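Cytoplasmic protein (Cryptococcus neoformans var. grubii serotype A, PDB 7LPO) is a glycoside hydrolase family 5 enzyme, a sterylglucosidase that probably hydrolyses steryl beta-glucosides to free the sterol from its glucose. Local coordinates at residues 40-45 with 100-105; 138-143 with 261-266; 709-714 with 748-753; 714-719 with 732-737. One frame throughout, in Å; residues are numbered along the deposited sequence.

Contact 1: 40-45 with 100-105; sequences GVNLSG and RYVFTW
Asn42 and Arg100 pair where two parallel strands, 35-43 and 98-104, run side by side in the buried interior of the catalytic domain. Three backbone bonds join them: Arg100 N to Val41 O, Leu43 N to Arg100 O at 3.0 Å, and Val102 N to Leu43 O, whose donor stands 45° above the carbonyl plane. On the face carrying Asn42 and Arg100 the two side chains lie alongside each other, pointing the same way. Arg100 has CG anti to its backbone N (chi1 -177°) and stays extended as far as NE; from there NH1 reaches Asn42 OD1 at 2.6 Å. Asn42 OD1 lies at the edge of the guanidinium, close to its plane, while the plane of the Asn42 amide is turned 74° from that of the guanidinium. Neighbouring parallel strands of this kind build the TIM barrel of family 5 glycoside hydrolases. Arg100 also forms salt bridges with Asp267 and Glu521, and Asn42 ND2 donates to Gly520 O, so this pair belongs to a wider buried polar network. After a cis peptide bond the chain turns at Ser44, where Val102 CB packs 3.6 Å from Ser44 O. A water donates to both Leu43 O (2.8 Å) and Val102 O (2.6 Å), bridging the strands where they part.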
# COMPACT_ATOMS: atom_id res chain seq x y z
N GLY A 40 7.49 -7.37 7.85
CA GLY A 40 8.36 -7.31 6.71
C GLY A 40 8.20 -6.02 5.94
O GLY A 40 7.95 -4.96 6.54
N VAL A 41 8.34 -6.09 4.61
CA VAL A 41 8.39 -4.91 3.75
C VAL A 41 7.57 -5.17 2.50
O VAL A 41 7.29 -6.31 2.12
CB VAL A 41 9.83 -4.55 3.37
CG1 VAL A 41 10.68 -4.40 4.60
CG2 VAL A 41 10.43 -5.65 2.46
N ASN A 42 7.16 -4.07 1.86
CA ASN A 42 6.64 -4.12 0.51
C ASN A 42 7.81 -4.20 -0.46
O ASN A 42 8.74 -3.39 -0.39
CB ASN A 42 5.79 -2.89 0.20
CG ASN A 42 4.44 -2.94 0.88
OD1 ASN A 42 3.42 -3.23 0.25
ND2 ASN A 42 4.43 -2.66 2.18
N LEU A 43 7.76 -5.17 -1.37
CA LEU A 43 8.81 -5.43 -2.36
C LEU A 43 8.12 -5.58 -3.71
O LEU A 43 7.58 -6.66 -4.01
CB LEU A 43 9.59 -6.68 -1.97
CG LEU A 43 10.80 -7.08 -2.82
CD1 LEU A 43 12.04 -6.34 -2.38
CD2 LEU A 43 11.01 -8.59 -2.73
N SER A 44 8.11 -4.54 -4.54
CA SER A 44 8.76 -3.26 -4.29
C SER A 44 8.08 -2.17 -5.12
O SER A 44 7.51 -2.44 -6.17
CB SER A 44 10.25 -3.34 -4.66
OG SER A 44 10.82 -2.05 -4.75
N GLY A 45 8.18 -0.93 -4.67
CA GLY A 45 7.76 0.20 -5.48
C GLY A 45 8.39 0.25 -6.86
O GLY A 45 7.82 0.85 -7.78
N ARG A 100 5.10 -8.19 1.12
CA ARG A 100 3.94 -7.84 0.32
C ARG A 100 4.45 -7.62 -1.10
O ARG A 100 5.23 -6.70 -1.34
CB ARG A 100 3.25 -6.60 0.87
CG ARG A 100 1.98 -6.22 0.12
CD ARG A 100 1.17 -5.27 0.94
NE ARG A 100 -0.02 -4.77 0.27
CZ ARG A 100 -0.10 -3.59 -0.34
NH1 ARG A 100 0.96 -2.78 -0.39
NH2 ARG A 100 -1.24 -3.21 -0.89
N TYR A 101 4.07 -8.51 -2.01
CA TYR A 101 4.69 -8.55 -3.33
C TYR A 101 3.89 -7.70 -4.31
O TYR A 101 2.72 -7.98 -4.57
CB TYR A 101 4.81 -9.99 -3.85
CG TYR A 101 5.59 -10.03 -5.13
CD1 TYR A 101 4.98 -9.79 -6.35
CD2 TYR A 101 6.97 -10.25 -5.11
CE1 TYR A 101 5.71 -9.79 -7.53
CE2 TYR A 101 7.70 -10.25 -6.30
CZ TYR A 101 7.06 -10.03 -7.50
OH TYR A 101 7.79 -10.02 -8.67
N VAL A 102 4.54 -6.70 -4.88
CA VAL A 102 3.89 -5.69 -5.71
C VAL A 102 3.98 -6.10 -7.18
O VAL A 102 5.07 -6.36 -7.70
CB VAL A 102 4.53 -4.31 -5.49
CG1 VAL A 102 3.93 -3.28 -6.43
CG2 VAL A 102 4.40 -3.87 -4.04
N PHE A 103 2.82 -6.15 -7.85
CA PHE A 103 2.75 -6.30 -9.30
C PHE A 103 1.63 -5.41 -9.81
O PHE A 103 0.70 -5.06 -9.08
CB PHE A 103 2.54 -7.76 -9.73
CG PHE A 103 1.19 -8.30 -9.38
CD1 PHE A 103 0.96 -8.83 -8.12
CD2 PHE A 103 0.17 -8.28 -10.30
CE1 PHE A 103 -0.28 -9.33 -7.78
CE2 PHE A 103 -1.08 -8.78 -9.97
CZ PHE A 103 -1.30 -9.31 -8.71
N THR A 104 1.70 -5.04 -11.08
CA THR A 104 0.69 -4.17 -11.66
C THR A 104 -0.05 -4.89 -12.78
O THR A 104 0.50 -5.76 -13.46
CB THR A 104 1.28 -2.86 -12.19
OG1 THR A 104 2.17 -3.14 -13.27
CG2 THR A 104 2.00 -2.13 -11.05
N TRP A 105 -1.31 -4.51 -12.94
CA TRP A 105 -2.10 -4.93 -14.10
C TRP A 105 -1.36 -4.63 -15.40
O TRP A 105 -1.38 -5.44 -16.33
CB TRP A 105 -3.44 -4.22 -14.03
CG TRP A 105 -4.45 -4.58 -15.06
CD1 TRP A 105 -4.39 -5.59 -15.96
CD2 TRP A 105 -5.69 -3.91 -15.27
NE1 TRP A 105 -5.52 -5.60 -16.72
CE2 TRP A 105 -6.33 -4.56 -16.33
CE3 TRP A 105 -6.32 -2.82 -14.67
CZ2 TRP A 105 -7.58 -4.16 -16.80
CZ3 TRP A 105 -7.55 -2.41 -15.15
CH2 TRP A 105 -8.16 -3.09 -16.21
O HOH W 1 7.49 -6.29 -6.82

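Contact 2: 138-143 with 261-266; sequences VFMDPH and ECVIGW
Met140 and Trp266 both carry CG anti to the carbonyl carbon (chi1 -50° and -63°); the two residues are paired across the strands on one face, and their side chains run side by side in the same direction. This is a meeting of adjacent parallel strands, 137-143 and 263-267, in the TIM barrel of family 5, with the two short segments inclined by 31°. Met140 CB lies 3.3 Å from Trp266 CE3, and CG sits over the face of the six-membered ring, 3.5 Å from its centroid, as a CH-pi contact. A bend at chi2 sets SD farther off, in an oblique Met-aromatic contact with the six-membered ring. Val263 CG1 closes on Met140 CG from the same strand as the indole, while helices 118-133 and 232-254 pack against this face; Trp266 NE1 is bonded to His420. Between the backbones, Val138 is gripped twice, its N donating to Cys262 O and its O receiving Ile264 N, each at 2.8 Å. Met140 N then reaches Gly265 O. Phe139 CB lies 3.3 Å from Gly265 O, and the Phe139 ring leads away to stack on Phe426. Within segment 138-143, His143 ND1 donates to Asp141 OD2 at 2.8 Å, meeting the syn lone pair of that oxygen with the acceptor close to the imidazole plane.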
# COMPACT_ATOMS: atom_id res chain seq x y z
N VAL A 138 4.61 -14.66 1.87
CA VAL A 138 4.31 -13.64 0.88
C VAL A 138 2.80 -13.54 0.71
O VAL A 138 2.10 -14.56 0.66
CB VAL A 138 4.97 -13.95 -0.48
CG1 VAL A 138 4.53 -12.95 -1.52
CG2 VAL A 138 6.49 -13.98 -0.38
N PHE A 139 2.28 -12.31 0.58
CA PHE A 139 0.94 -12.12 0.03
C PHE A 139 1.02 -11.12 -1.12
O PHE A 139 1.86 -10.21 -1.13
CB PHE A 139 -0.12 -11.75 1.10
CG PHE A 139 0.01 -10.39 1.70
CD1 PHE A 139 0.91 -10.15 2.71
CD2 PHE A 139 -0.85 -9.38 1.32
CE1 PHE A 139 0.99 -8.90 3.30
CE2 PHE A 139 -0.77 -8.13 1.89
CZ PHE A 139 0.14 -7.89 2.89
N MET A 140 0.19 -11.36 -2.12
CA MET A 140 0.27 -10.70 -3.41
C MET A 140 -0.55 -9.42 -3.41
O MET A 140 -1.70 -9.41 -2.97
CB MET A 140 -0.22 -11.63 -4.51
CG MET A 140 0.39 -13.03 -4.51
SD MET A 140 2.19 -13.01 -4.67
CE MET A 140 2.51 -12.54 -6.29
N ASP A 141 0.03 -8.35 -3.95
CA ASP A 141 -0.61 -7.04 -3.98
C ASP A 141 -0.82 -6.62 -5.43
O ASP A 141 0.15 -6.21 -6.10
CB ASP A 141 0.25 -6.02 -3.24
CG ASP A 141 -0.01 -4.58 -3.69
OD1 ASP A 141 -1.15 -4.25 -4.11
OD2 ASP A 141 0.94 -3.78 -3.61
N PRO A 142 -2.04 -6.73 -5.97
CA PRO A 142 -2.34 -6.09 -7.25
C PRO A 142 -2.37 -4.58 -7.08
O PRO A 142 -3.32 -4.02 -6.52
CB PRO A 142 -3.73 -6.64 -7.62
CG PRO A 142 -4.17 -7.46 -6.48
CD PRO A 142 -3.25 -7.24 -5.33
N HIS A 143 -1.32 -3.91 -7.54
CA HIS A 143 -1.03 -2.56 -7.09
C HIS A 143 -1.38 -1.53 -8.15
O HIS A 143 -1.18 -1.75 -9.35
CB HIS A 143 0.45 -2.42 -6.71
CG HIS A 143 0.75 -1.17 -5.96
ND1 HIS A 143 0.85 -1.14 -4.58
CD2 HIS A 143 0.94 0.10 -6.38
CE1 HIS A 143 1.11 0.10 -4.19
NE2 HIS A 143 1.16 0.87 -5.26
N GLU A 261 2.59 -22.46 1.68
CA GLU A 261 3.88 -22.50 2.36
C GLU A 261 4.61 -21.17 2.22
O GLU A 261 5.28 -20.71 3.15
CB GLU A 261 4.73 -23.64 1.80
CG GLU A 261 6.13 -23.71 2.41
CD GLU A 261 6.88 -24.98 2.01
OE1 GLU A 261 6.40 -25.72 1.11
OE2 GLU A 261 7.95 -25.23 2.59
N CYS A 262 4.51 -20.54 1.04
CA CYS A 262 5.12 -19.23 0.82
C CYS A 262 4.05 -18.18 0.54
O CYS A 262 3.87 -17.27 1.36
CB CYS A 262 6.13 -19.31 -0.32
SG CYS A 262 6.84 -17.73 -0.78
N VAL A 263 3.33 -18.30 -0.57
CA VAL A 263 2.27 -17.35 -0.93
C VAL A 263 1.05 -17.72 -0.09
O VAL A 263 0.36 -18.69 -0.39
CB VAL A 263 1.97 -17.39 -2.42
CG1 VAL A 263 0.79 -16.47 -2.74
CG2 VAL A 263 3.21 -17.00 -3.22
N ILE A 264 0.78 -16.96 0.96
CA ILE A 264 -0.29 -17.34 1.87
C ILE A 264 -1.64 -16.74 1.50
O ILE A 264 -2.67 -17.22 2.00
CB ILE A 264 0.08 -16.96 3.31
CG1 ILE A 264 0.19 -15.44 3.47
CG2 ILE A 264 1.39 -17.62 3.70
CD1 ILE A 264 0.52 -14.99 4.92
N GLY A 265 -1.68 -15.72 0.66
CA GLY A 265 -2.95 -15.10 0.33
C GLY A 265 -2.77 -13.95 -0.64
O GLY A 265 -1.66 -13.66 -1.11
N TRP A 266 -3.88 -13.28 -0.92
CA TRP A 266 -3.94 -12.22 -1.91
C TRP A 266 -4.61 -11.00 -1.30
O TRP A 266 -5.67 -11.12 -0.68
CB TRP A 266 -4.68 -12.68 -3.17
CG TRP A 266 -3.99 -13.81 -3.87
CD1 TRP A 266 -3.93 -15.10 -3.45
CD2 TRP A 266 -3.27 -13.75 -5.10
NE1 TRP A 266 -3.21 -15.85 -4.34
CE2 TRP A 266 -2.79 -15.04 -5.37
CE3 TRP A 266 -2.99 -12.72 -6.01
CZ2 TRP A 266 -2.03 -15.34 -6.48
CZ3 TRP A 266 -2.23 -13.01 -7.12
CH2 TRP A 266 -1.77 -14.32 -7.35

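Contact 3: 709-714 with 748-753; sequences IYLPFV and QTLRWW
Gln748 meets Tyr710 and Phe713 just beyond the paired ends of two antiparallel strands, 707-710 and 749-753, in the C-terminal domain of the family 5 enzyme. Ile709 and Leu750 form a hydrogen-bonded pair, each N donating to the other's O at 2.8 Å. Leu711 N continues the pattern to Gln748 O, from 36° above the carbonyl plane. The side-chain amide then takes over from the backbone: the Gln748 chain runs extended to CD, and its amide turns OE1 to Phe713 N at 2.8 Å, in the amide plane and on a lone pair. A water donates to the same OE1 and accepts from Val714 N, so two backbone donors in the first turn of helix 713-716 are answered, one directly and one through water. The other amide atom is satisfied as well, because Gln748 NE2 and Tyr710 OH both bond to Ala93 O, on the helix 83-93 of the catalytic domain. The amide lies almost flat on Phe713, 12° from the ring plane, with Gln748 CG centred over its face in a CH-pi contact 3.4 Å from the centroid. Leu711 CD1 packs on Leu750 CB at 3.7 Å. One buried glutamine therefore joins the start of strand 749-753, the helix start and the catalytic domain, its polar side-chain atoms matched to backbone partners and a water, and its CG methylene to an aromatic face.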
# COMPACT_ATOMS: atom_id res chain seq x y z
N ILE A 709 11.64 -15.30 19.74
CA ILE A 709 11.76 -13.86 19.68
C ILE A 709 12.99 -13.52 18.85
O ILE A 709 14.05 -14.14 19.02
CB ILE A 709 11.85 -13.23 21.09
CG1 ILE A 709 10.48 -13.25 21.76
CG2 ILE A 709 12.42 -11.84 21.02
CD1 ILE A 709 10.53 -13.17 23.29
N TYR A 710 12.85 -12.56 17.95
CA TYR A 710 13.97 -12.03 17.18
C TYR A 710 14.66 -10.93 17.97
O TYR A 710 14.00 -9.98 18.41
CB TYR A 710 13.48 -11.50 15.83
CG TYR A 710 14.50 -10.68 15.06
CD1 TYR A 710 15.57 -11.28 14.42
CD2 TYR A 710 14.38 -9.30 14.97
CE1 TYR A 710 16.50 -10.53 13.71
CE2 TYR A 710 15.29 -8.54 14.29
CZ TYR A 710 16.35 -9.16 13.65
OH TYR A 710 17.26 -8.41 12.94
N LEU A 711 15.97 -11.05 18.15
CA LEU A 711 16.76 -10.01 18.81
C LEU A 711 17.83 -9.49 17.86
O LEU A 711 18.81 -10.21 17.58
CB LEU A 711 17.40 -10.54 20.09
CG LEU A 711 16.45 -11.02 21.19
CD1 LEU A 711 17.27 -11.68 22.29
CD2 LEU A 711 15.62 -9.90 21.76
N PRO A 712 17.70 -8.27 17.35
CA PRO A 712 18.60 -7.84 16.26
C PRO A 712 20.01 -7.51 16.74
O PRO A 712 20.20 -6.81 17.74
CB PRO A 712 17.89 -6.60 15.69
CG PRO A 712 17.08 -6.06 16.84
CD PRO A 712 16.68 -7.26 17.67
N PHE A 713 20.99 -8.01 15.99
CA PHE A 713 22.37 -7.55 16.16
C PHE A 713 22.46 -6.04 16.11
O PHE A 713 23.33 -5.44 16.75
CB PHE A 713 23.26 -8.13 15.05
CG PHE A 713 23.52 -9.60 15.15
CD1 PHE A 713 23.71 -10.21 16.38
CD2 PHE A 713 23.60 -10.37 14.01
CE1 PHE A 713 23.96 -11.57 16.46
CE2 PHE A 713 23.85 -11.71 14.08
CZ PHE A 713 24.03 -12.32 15.31
N VAL A 714 21.60 -5.40 15.31
CA VAL A 714 21.60 -3.95 15.17
C VAL A 714 21.56 -3.26 16.52
O VAL A 714 22.17 -2.20 16.71
CB VAL A 714 20.42 -3.52 14.28
CG1 VAL A 714 20.04 -2.09 14.55
CG2 VAL A 714 20.75 -3.73 12.82
N GLN A 748 20.47 -14.51 16.17
CA GLN A 748 19.54 -13.45 16.51
C GLN A 748 18.21 -13.98 17.04
O GLN A 748 17.20 -13.27 16.98
CB GLN A 748 19.31 -12.54 15.30
CG GLN A 748 20.53 -11.74 14.90
CD GLN A 748 20.26 -10.83 13.72
OE1 GLN A 748 20.25 -9.61 13.84
NE2 GLN A 748 20.03 -11.44 12.56
N THR A 749 18.20 -15.20 17.56
CA THR A 749 16.98 -15.86 18.01
C THR A 749 17.05 -16.10 19.51
O THR A 749 18.05 -16.61 20.01
CB THR A 749 16.77 -17.19 17.28
OG1 THR A 749 16.85 -16.99 15.86
CG2 THR A 749 15.40 -17.80 17.62
N LEU A 750 15.97 -15.75 20.20
CA LEU A 750 15.76 -16.10 21.60
C LEU A 750 14.63 -17.12 21.67
O LEU A 750 13.57 -16.92 21.07
CB LEU A 750 15.41 -14.86 22.42
CG LEU A 750 14.87 -15.12 23.83
CD1 LEU A 750 15.87 -15.91 24.64
CD2 LEU A 750 14.57 -13.80 24.49
N ARG A 751 14.86 -18.21 22.40
CA ARG A 751 13.88 -19.28 22.56
C ARG A 751 13.48 -19.34 24.02
O ARG A 751 14.34 -19.34 24.90
CB ARG A 751 14.44 -20.62 22.10
CG ARG A 751 14.76 -20.65 20.61
CD ARG A 751 15.03 -22.06 20.11
NE ARG A 751 15.15 -22.08 18.65
CZ ARG A 751 16.30 -21.92 18.00
NH1 ARG A 751 17.43 -21.74 18.67
NH2 ARG A 751 16.32 -21.93 16.67
N TRP A 752 12.17 -19.40 24.27
CA TRP A 752 11.61 -19.20 25.61
C TRP A 752 10.60 -20.30 25.90
O TRP A 752 9.48 -20.28 25.37
CB TRP A 752 10.99 -17.81 25.70
CG TRP A 752 10.49 -17.44 27.06
CD1 TRP A 752 10.83 -18.00 28.25
CD2 TRP A 752 9.56 -16.40 27.37
NE1 TRP A 752 10.17 -17.38 29.28
CE2 TRP A 752 9.38 -16.40 28.76
CE3 TRP A 752 8.85 -15.47 26.60
CZ2 TRP A 752 8.53 -15.50 29.40
CZ3 TRP A 752 8.01 -14.59 27.23
CH2 TRP A 752 7.86 -14.60 28.61
N TRP A 753 11.00 -21.26 26.73
CA TRP A 753 10.13 -22.33 27.18
C TRP A 753 9.51 -21.95 28.52
O TRP A 753 10.20 -21.39 29.38
CB TRP A 753 10.88 -23.65 27.36
CG TRP A 753 11.50 -24.24 26.13
CD1 TRP A 753 11.01 -25.25 25.37
CD2 TRP A 753 12.76 -23.89 25.55
NE1 TRP A 753 11.87 -25.55 24.35
CE2 TRP A 753 12.95 -24.72 24.43
CE3 TRP A 753 13.74 -22.95 25.87
CZ2 TRP A 753 14.08 -24.63 23.63
CZ3 TRP A 753 14.86 -22.87 25.08
CH2 TRP A 753 15.03 -23.70 23.97
O HOH W 2 20.04 -7.00 13.06

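Contact 4: 714-719 with 732-737; sequences VHYAAS and LDVTIV
Tyr716 and Leu732 meet where the short helix 713-716 ends against the approach to strand 734-738, an outermost strand of the four-stranded antiparallel sheet in the C-terminal domain of this family 5 enzyme. A single hydrogen bond crosses the contact: Asp733 N donates to Tyr716 O at 3.0 Å, nearly straight at 174°. Leu732 CA adds a CA-H...O approach to the same oxygen, which thus receives both backbone groups at the turn into the strand. The apolar part gathers round Tyr716 CB, with Leu732 CD2 at 3.4 Å and Val734 CG1 at 3.5 Å. Tyr716 and Val734 cross at about a right angle, and Val734 CG1 also approaches Tyr716 CD1, obliquely to the ring. Tyr716 CG is anti to the carbonyl carbon (chi1 -64°); beyond it the ring leads away from the strand, touching Val768 and Arg770, and its hydroxyl bonds to Thr687 O. Polar ties to the sheet's inner strand and its end add to the junction: Arg770 reaches the carbonyl oxygens of Ala717 and Ala718, and Asp733 OD1 bonds to Asn771 ND2. At the margin Asp733 CB lies 3.8 Å from both CA and CB of Ala718.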
# COMPACT_ATOMS: atom_id res chain seq x y z
N VAL A 714 21.60 -5.40 15.31
CA VAL A 714 21.60 -3.95 15.17
C VAL A 714 21.56 -3.26 16.52
O VAL A 714 22.17 -2.20 16.71
CB VAL A 714 20.42 -3.52 14.28
CG1 VAL A 714 20.04 -2.09 14.55
CG2 VAL A 714 20.75 -3.73 12.82
N HIS A 715 20.82 -3.83 17.48
CA HIS A 715 20.68 -3.24 18.80
C HIS A 715 21.42 -3.98 19.91
O HIS A 715 21.73 -3.37 20.94
CB HIS A 715 19.20 -3.17 19.22
CG HIS A 715 18.39 -2.21 18.40
ND1 HIS A 715 18.46 -0.85 18.58
CD2 HIS A 715 17.52 -2.42 17.39
CE1 HIS A 715 17.65 -0.26 17.72
NE2 HIS A 715 17.07 -1.19 16.98
N TYR A 716 21.68 -5.27 19.74
CA TYR A 716 22.09 -6.12 20.85
C TYR A 716 23.42 -6.83 20.61
O TYR A 716 23.85 -7.62 21.47
CB TYR A 716 20.99 -7.15 21.13
CG TYR A 716 19.67 -6.54 21.59
CD1 TYR A 716 19.58 -5.90 22.82
CD2 TYR A 716 18.54 -6.62 20.81
CE1 TYR A 716 18.38 -5.34 23.24
CE2 TYR A 716 17.33 -6.07 21.23
CZ TYR A 716 17.26 -5.43 22.45
OH TYR A 716 16.07 -4.89 22.87
N ALA A 717 24.09 -6.58 19.50
CA ALA A 717 25.37 -7.22 19.26
C ALA A 717 26.42 -6.73 20.26
O ALA A 717 26.35 -5.61 20.77
CB ALA A 717 25.85 -6.95 17.84
N ALA A 718 27.39 -7.60 20.55
CA ALA A 718 28.52 -7.18 21.37
C ALA A 718 29.28 -6.04 20.70
O ALA A 718 29.63 -5.05 21.34
CB ALA A 718 29.46 -8.37 21.62
N SER A 719 29.52 -6.16 19.39
CA SER A 719 30.22 -5.13 18.63
C SER A 719 29.80 -5.24 17.17
O SER A 719 29.47 -6.32 16.69
CB SER A 719 31.74 -5.27 18.77
OG SER A 719 32.38 -4.50 17.78
N LEU A 732 25.23 -11.86 20.24
CA LEU A 732 24.44 -11.09 21.18
C LEU A 732 25.14 -11.00 22.53
O LEU A 732 25.71 -11.98 23.02
CB LEU A 732 23.05 -11.70 21.36
CG LEU A 732 22.08 -11.63 20.18
CD1 LEU A 732 20.79 -12.37 20.55
CD2 LEU A 732 21.77 -10.23 19.80
N ASP A 733 25.08 -9.82 23.14
CA ASP A 733 25.60 -9.57 24.48
C ASP A 733 24.47 -8.90 25.26
O ASP A 733 24.42 -7.67 25.35
CB ASP A 733 26.87 -8.70 24.43
CG ASP A 733 27.56 -8.60 25.80
OD1 ASP A 733 27.20 -9.37 26.70
OD2 ASP A 733 28.47 -7.75 25.96
N VAL A 734 23.57 -9.71 25.82
CA VAL A 734 22.35 -9.20 26.44
C VAL A 734 22.16 -9.81 27.82
O VAL A 734 22.69 -10.87 28.15
CB VAL A 734 21.10 -9.49 25.59
CG1 VAL A 734 21.15 -8.79 24.24
CG2 VAL A 734 20.93 -11.01 25.39
N THR A 735 21.35 -9.12 28.63
CA THR A 735 20.83 -9.62 29.89
C THR A 735 19.33 -9.86 29.73
O THR A 735 18.62 -9.01 29.20
CB THR A 735 21.09 -8.62 31.02
OG1 THR A 735 22.48 -8.63 31.36
CG2 THR A 735 20.26 -8.99 32.26
N ILE A 736 18.87 -11.03 30.18
CA ILE A 736 17.48 -11.45 29.99
C ILE A 736 16.87 -11.75 31.36
O ILE A 736 17.47 -12.45 32.17
CB ILE A 736 17.39 -12.69 29.08
CG1 ILE A 736 17.92 -12.35 27.68
CG2 ILE A 736 15.97 -13.21 29.03
CD1 ILE A 736 18.20 -13.57 26.83
N VAL A 737 15.67 -11.23 31.59
CA VAL A 737 14.91 -11.46 32.81
C VAL A 737 13.53 -11.96 32.41
O VAL A 737 12.73 -11.19 31.86
CB VAL A 737 14.81 -10.20 33.68
CG1 VAL A 737 14.02 -10.48 34.96
CG2 VAL A 737 16.20 -9.67 34.01

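From the N terminus, contact 1 closes a loop of 54 residues by pairing strands 35-43 and 98-104. Contact 2 opens only after that and closes a longer loop of 117 residues; the two touch through neighbouring strands 98-104 and 137-143, their centres about 9 Å apart, so three successive pairings run side by side through the catalytic barrel. Contact 3 comes far later in the chain and brings together two strands of the C-terminal domain, its centre about 27 Å from that of contact 1. Contact 4 is nested inside the loop that contact 3 closes, shares Val714 and helix 713-716 with it, and links that helix to the strand of a second sheet.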